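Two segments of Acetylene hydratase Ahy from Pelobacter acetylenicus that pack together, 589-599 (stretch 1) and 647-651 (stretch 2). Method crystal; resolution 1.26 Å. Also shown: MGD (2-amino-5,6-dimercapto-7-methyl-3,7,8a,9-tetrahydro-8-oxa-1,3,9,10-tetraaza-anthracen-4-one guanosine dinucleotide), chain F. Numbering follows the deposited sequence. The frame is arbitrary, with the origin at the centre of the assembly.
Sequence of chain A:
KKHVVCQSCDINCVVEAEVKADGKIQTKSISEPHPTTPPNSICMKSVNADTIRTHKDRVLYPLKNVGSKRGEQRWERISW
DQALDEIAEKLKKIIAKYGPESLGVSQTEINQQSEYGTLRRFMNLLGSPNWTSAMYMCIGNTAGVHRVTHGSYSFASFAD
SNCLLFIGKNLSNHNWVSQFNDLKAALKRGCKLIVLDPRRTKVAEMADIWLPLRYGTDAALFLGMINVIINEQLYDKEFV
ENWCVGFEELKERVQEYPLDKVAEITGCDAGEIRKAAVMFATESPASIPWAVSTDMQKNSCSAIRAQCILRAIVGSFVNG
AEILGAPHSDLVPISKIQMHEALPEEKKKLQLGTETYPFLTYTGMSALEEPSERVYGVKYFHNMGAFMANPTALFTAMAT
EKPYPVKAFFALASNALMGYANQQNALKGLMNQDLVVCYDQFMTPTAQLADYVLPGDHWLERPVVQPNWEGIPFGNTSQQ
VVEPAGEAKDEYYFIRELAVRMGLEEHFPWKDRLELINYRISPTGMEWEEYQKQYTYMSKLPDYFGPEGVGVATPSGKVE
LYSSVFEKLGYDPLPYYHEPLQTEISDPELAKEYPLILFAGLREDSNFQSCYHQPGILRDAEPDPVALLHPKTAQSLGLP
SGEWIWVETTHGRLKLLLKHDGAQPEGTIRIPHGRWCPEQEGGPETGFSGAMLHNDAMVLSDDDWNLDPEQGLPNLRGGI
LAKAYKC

Stretch 1 (589-599) ELAKEYPLILF
Stretch 2, residues 647-651: VETTH

No direct hydrogen bond joins these two stretches; Tyr-594 has the largest covered area of any residue, 77 Å², and one water bridges its hydroxyl to Glu-648. The water bonds to Tyr-594 OH at 2.8 Å and donates to Glu-648 OE2 at 2.9 Å, so it links two polar ends that do not bond each other directly.

Stretch 1 starts as a weakly bonded helix, about 589-593. Lys-592 N bonds Glu-589 O at 3.0 Å. Leu-590 O accepts from both Glu-593 N (3.0 Å) and Tyr-594 N (2.9 Å). A salt bridge from Lys-592 NZ to Glu-589 OE2, 2.9 Å, lies outside the contact. Tyr-594 (phi/psi -120/82) and Pro-595 (-79/-11) lead into the extended strand 596-599.

Stretch 2 enters as a strand at 647-648. Thr-649 is at -107/-178. Thr-650 (-63/-20) and His-651 (-87/-38) then turn the chain, and His-651 N bonds Thr-649 OG1 at 3.0 Å. The nearest CA atoms across the stretches are those of Tyr-594 and Thr-649, 7.2 Å apart. The Tyr-594 ring fills this gap and reaches the stretch 2 backbone, with Tyr-594 CE2 3.6 Å from Thr-649 C, an oblique approach. The CA-to-CB bond of Thr-649 points away.

Tyr-594 points toward stretch 2, with chi1 m (-62°) and chi2 89°. Thr-650 CG2 lies over one face of the Tyr-594 ring, 4.2 Å from its centroid and 27° off the normal, a CH-pi contact. Glu-648 O meets the ring edge, 3.5 Å from Tyr-594 CD2, where the ring hydrogens carry slight positive charge. Glu-648 is extended, with chi1 and chi2 both t, which carries its carboxylate to the water.

Two leucines add apolar contacts. Leu-590 (t, p) places CD2 4.2 Å from Thr-650 CG2. Leu-598 (t, p) places CD2 4.1 Å from Thr-649 CG2. Both threonines have chi1 p. The contact buries 285 Å² in total.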

# COMPACT_ATOMS: atom_id res chain seq x y z
N GLU A 589 6.49 -30.05 -13.72
CA GLU A 589 7.34 -30.06 -14.91
C GLU A 589 8.11 -28.75 -15.07
O GLU A 589 9.33 -28.74 -15.25
CB GLU A 589 6.53 -30.39 -16.17
CG GLU A 589 7.38 -30.53 -17.45
CD GLU A 589 8.45 -31.63 -17.38
OE1 GLU A 589 9.48 -31.48 -18.07
OE2 GLU A 589 8.28 -32.63 -16.64
N LEU A 590 7.40 -27.62 -14.97
CA LEU A 590 8.05 -26.31 -15.04
C LEU A 590 9.06 -26.14 -13.92
O LEU A 590 10.12 -25.54 -14.11
CB LEU A 590 7.00 -25.20 -14.96
CG LEU A 590 7.51 -23.77 -15.22
CD1 LEU A 590 8.19 -23.67 -16.60
CD2 LEU A 590 6.36 -22.79 -15.09
N ALA A 591 8.74 -26.70 -12.75
CA ALA A 591 9.62 -26.62 -11.58
C ALA A 591 10.95 -27.36 -11.77
O ALA A 591 11.91 -27.15 -11.03
CB ALA A 591 8.87 -27.10 -10.33
N LYS A 592 11.05 -28.21 -12.79
CA LYS A 592 12.35 -28.80 -13.09
C LYS A 592 13.33 -27.75 -13.61
O LYS A 592 14.52 -27.82 -13.30
CB LYS A 592 12.24 -29.95 -14.09
CG LYS A 592 11.54 -31.16 -13.52
CD LYS A 592 11.38 -32.23 -14.56
CE LYS A 592 10.42 -33.29 -14.08
NZ LYS A 592 10.13 -34.27 -15.17
N GLU A 593 12.83 -26.78 -14.37
CA GLU A 593 13.66 -25.73 -14.92
C GLU A 593 13.75 -24.54 -13.97
O GLU A 593 14.79 -23.88 -13.89
CB GLU A 593 13.15 -25.25 -16.28
CG GLU A 593 14.03 -24.14 -16.88
CD GLU A 593 13.61 -23.67 -18.26
OE1 GLU A 593 12.77 -24.33 -18.89
OE2 GLU A 593 14.15 -22.63 -18.70
N TYR A 594 12.63 -24.28 -13.28
CA TYR A 594 12.50 -23.16 -12.34
C TYR A 594 12.18 -23.76 -10.97
O TYR A 594 11.01 -23.84 -10.60
CB TYR A 594 11.36 -22.24 -12.77
CG TYR A 594 11.53 -21.58 -14.12
CD1 TYR A 594 11.06 -22.20 -15.28
CD2 TYR A 594 12.11 -20.32 -14.23
CE1 TYR A 594 11.17 -21.56 -16.53
CE2 TYR A 594 12.24 -19.69 -15.47
CZ TYR A 594 11.77 -20.32 -16.62
OH TYR A 594 11.88 -19.68 -17.84
N PRO A 595 13.21 -24.22 -10.25
CA PRO A 595 12.97 -25.02 -9.04
C PRO A 595 12.59 -24.24 -7.78
O PRO A 595 12.19 -24.87 -6.78
CB PRO A 595 14.30 -25.75 -8.84
CG PRO A 595 15.32 -24.89 -9.46
CD PRO A 595 14.64 -24.06 -10.54
N LEU A 596 12.73 -22.92 -7.82
CA LEU A 596 12.56 -22.09 -6.61
C LEU A 596 11.21 -21.41 -6.57
O LEU A 596 10.79 -20.87 -7.57
CB LEU A 596 13.65 -21.02 -6.54
CG LEU A 596 15.11 -21.50 -6.62
CD1 LEU A 596 16.05 -20.35 -6.92
CD2 LEU A 596 15.52 -22.22 -5.33
N ILE A 597 10.54 -21.43 -5.42
CA ILE A 597 9.32 -20.63 -5.22
C ILE A 597 9.74 -19.20 -4.85
O ILE A 597 10.56 -19.00 -3.96
CB ILE A 597 8.38 -21.28 -4.15
CG1 ILE A 597 7.64 -22.49 -4.77
CG2 ILE A 597 7.41 -20.27 -3.54
CD1 ILE A 597 6.57 -22.14 -5.83
N LEU A 598 9.17 -18.21 -5.55
CA LEU A 598 9.55 -16.82 -5.38
C LEU A 598 8.79 -16.08 -4.30
O LEU A 598 7.57 -16.19 -4.19
CB LEU A 598 9.32 -16.06 -6.69
CG LEU A 598 9.77 -14.59 -6.76
CD1 LEU A 598 11.28 -14.53 -6.85
CD2 LEU A 598 9.11 -13.91 -7.96
N PHE A 599 9.55 -15.28 -3.56
CA PHE A 599 9.02 -14.27 -2.65
C PHE A 599 9.66 -12.92 -3.04
O PHE A 599 10.86 -12.75 -2.88
CB PHE A 599 9.38 -14.70 -1.21
CG PHE A 599 9.41 -13.57 -0.20
CD1 PHE A 599 8.49 -12.53 -0.27
CD2 PHE A 599 10.33 -13.60 0.86
CE1 PHE A 599 8.52 -11.49 0.65
CE2 PHE A 599 10.37 -12.55 1.79
CZ PHE A 599 9.45 -11.51 1.67
N VAL A 647 18.24 -13.84 -11.13
CA VAL A 647 17.07 -14.58 -10.68
C VAL A 647 16.03 -14.37 -11.77
O VAL A 647 15.73 -13.23 -12.13
CB VAL A 647 16.56 -14.11 -9.31
CG1 VAL A 647 15.32 -14.87 -8.91
CG2 VAL A 647 17.68 -14.27 -8.26
N GLU A 648 15.51 -15.46 -12.31
CA GLU A 648 14.70 -15.39 -13.51
C GLU A 648 13.41 -16.19 -13.33
O GLU A 648 13.42 -17.34 -12.86
CB GLU A 648 15.49 -15.94 -14.71
CG GLU A 648 14.71 -15.95 -16.03
CD GLU A 648 15.54 -16.30 -17.26
OE1 GLU A 648 16.76 -16.52 -17.15
OE2 GLU A 648 14.95 -16.33 -18.37
N THR A 649 12.29 -15.57 -13.69
CA THR A 649 11.00 -16.25 -13.78
C THR A 649 10.68 -16.41 -15.27
O THR A 649 11.43 -15.93 -16.14
CB THR A 649 9.91 -15.39 -13.15
OG1 THR A 649 9.76 -14.19 -13.92
CG2 THR A 649 10.23 -15.05 -11.70
N THR A 650 9.51 -16.98 -15.57
CA THR A 650 9.08 -17.04 -16.95
C THR A 650 8.85 -15.64 -17.56
O THR A 650 8.86 -15.49 -18.78
CB THR A 650 7.80 -17.87 -17.10
OG1 THR A 650 6.75 -17.34 -16.28
CG2 THR A 650 8.05 -19.35 -16.79
N HIS A 651 8.67 -14.62 -16.71
CA HIS A 651 8.40 -13.27 -17.19
C HIS A 651 9.66 -12.45 -17.49
O HIS A 651 9.67 -11.67 -18.41
CB HIS A 651 7.56 -12.50 -16.18
CG HIS A 651 7.00 -11.25 -16.75
ND1 HIS A 651 7.56 -10.01 -16.54
CD2 HIS A 651 5.96 -11.07 -17.59
CE1 HIS A 651 6.86 -9.11 -17.22
NE2 HIS A 651 5.90 -9.73 -17.87
PB MGD F . 8.47 -7.75 4.30
O1B MGD F . 9.58 -7.21 5.17
O2B MGD F . 8.56 -7.56 2.82
O3B MGD F . 7.05 -7.13 4.76
O3A MGD F . 6.09 -5.26 6.09
PA MGD F . 6.50 -6.80 6.23
O1A MGD F . 5.22 -7.60 6.34
O2A MGD F . 7.52 -6.91 7.34
O5' MGD F . 8.32 -9.33 4.60
C5' MGD F . 8.20 -9.70 5.96
C4' MGD F . 8.00 -11.20 6.06
O4' MGD F . 6.91 -11.60 5.22
C3' MGD F . 9.24 -11.96 5.58
O3' MGD F . 9.86 -12.60 6.69
C2' MGD F . 8.71 -12.97 4.59
O2' MGD F . 9.23 -14.29 4.76
C1' MGD F . 7.21 -12.94 4.89
N9 MGD F . 6.38 -13.46 3.79
C8 MGD F . 6.59 -13.36 2.46
N7 MGD F . 5.61 -13.96 1.74
C5 MGD F . 4.75 -14.49 2.64
C6 MGD F . 3.50 -15.27 2.60
O6 MGD F . 3.01 -15.63 1.51
N1 MGD F . 2.92 -15.60 3.77
C2 MGD F . 3.43 -15.25 4.97
N2 MGD F . 2.77 -15.61 6.09
N3 MGD F . 4.58 -14.53 5.08
C4 MGD F . 5.25 -14.15 3.98
C10 MGD F . 5.50 -4.66 4.93
C11 MGD F . 5.48 -3.18 5.28
O11 MGD F . 6.79 -2.78 5.70
C12 MGD F . 4.99 -2.30 4.14
S12 MGD F . 3.77 -2.85 3.10
C13 MGD F . 5.50 -1.07 3.94
S13 MGD F . 4.86 0.01 2.79
C14 MGD F . 6.70 -0.61 4.70
N15 MGD F . 7.90 -0.77 3.90
C16 MGD F . 9.09 -0.65 4.53
C17 MGD F . 10.37 -0.40 3.83
O17 MGD F . 10.41 -0.29 2.58
N18 MGD F . 11.49 -0.30 4.57
C19 MGD F . 11.49 -0.43 5.91
N19 MGD F . 12.66 -0.31 6.58
N20 MGD F . 10.36 -0.67 6.63
C21 MGD F . 9.17 -0.79 6.00
N22 MGD F . 8.05 -1.04 6.70
C23 MGD F . 6.82 -1.39 6.02
O HOH W 1 14.38 -19.09 -18.91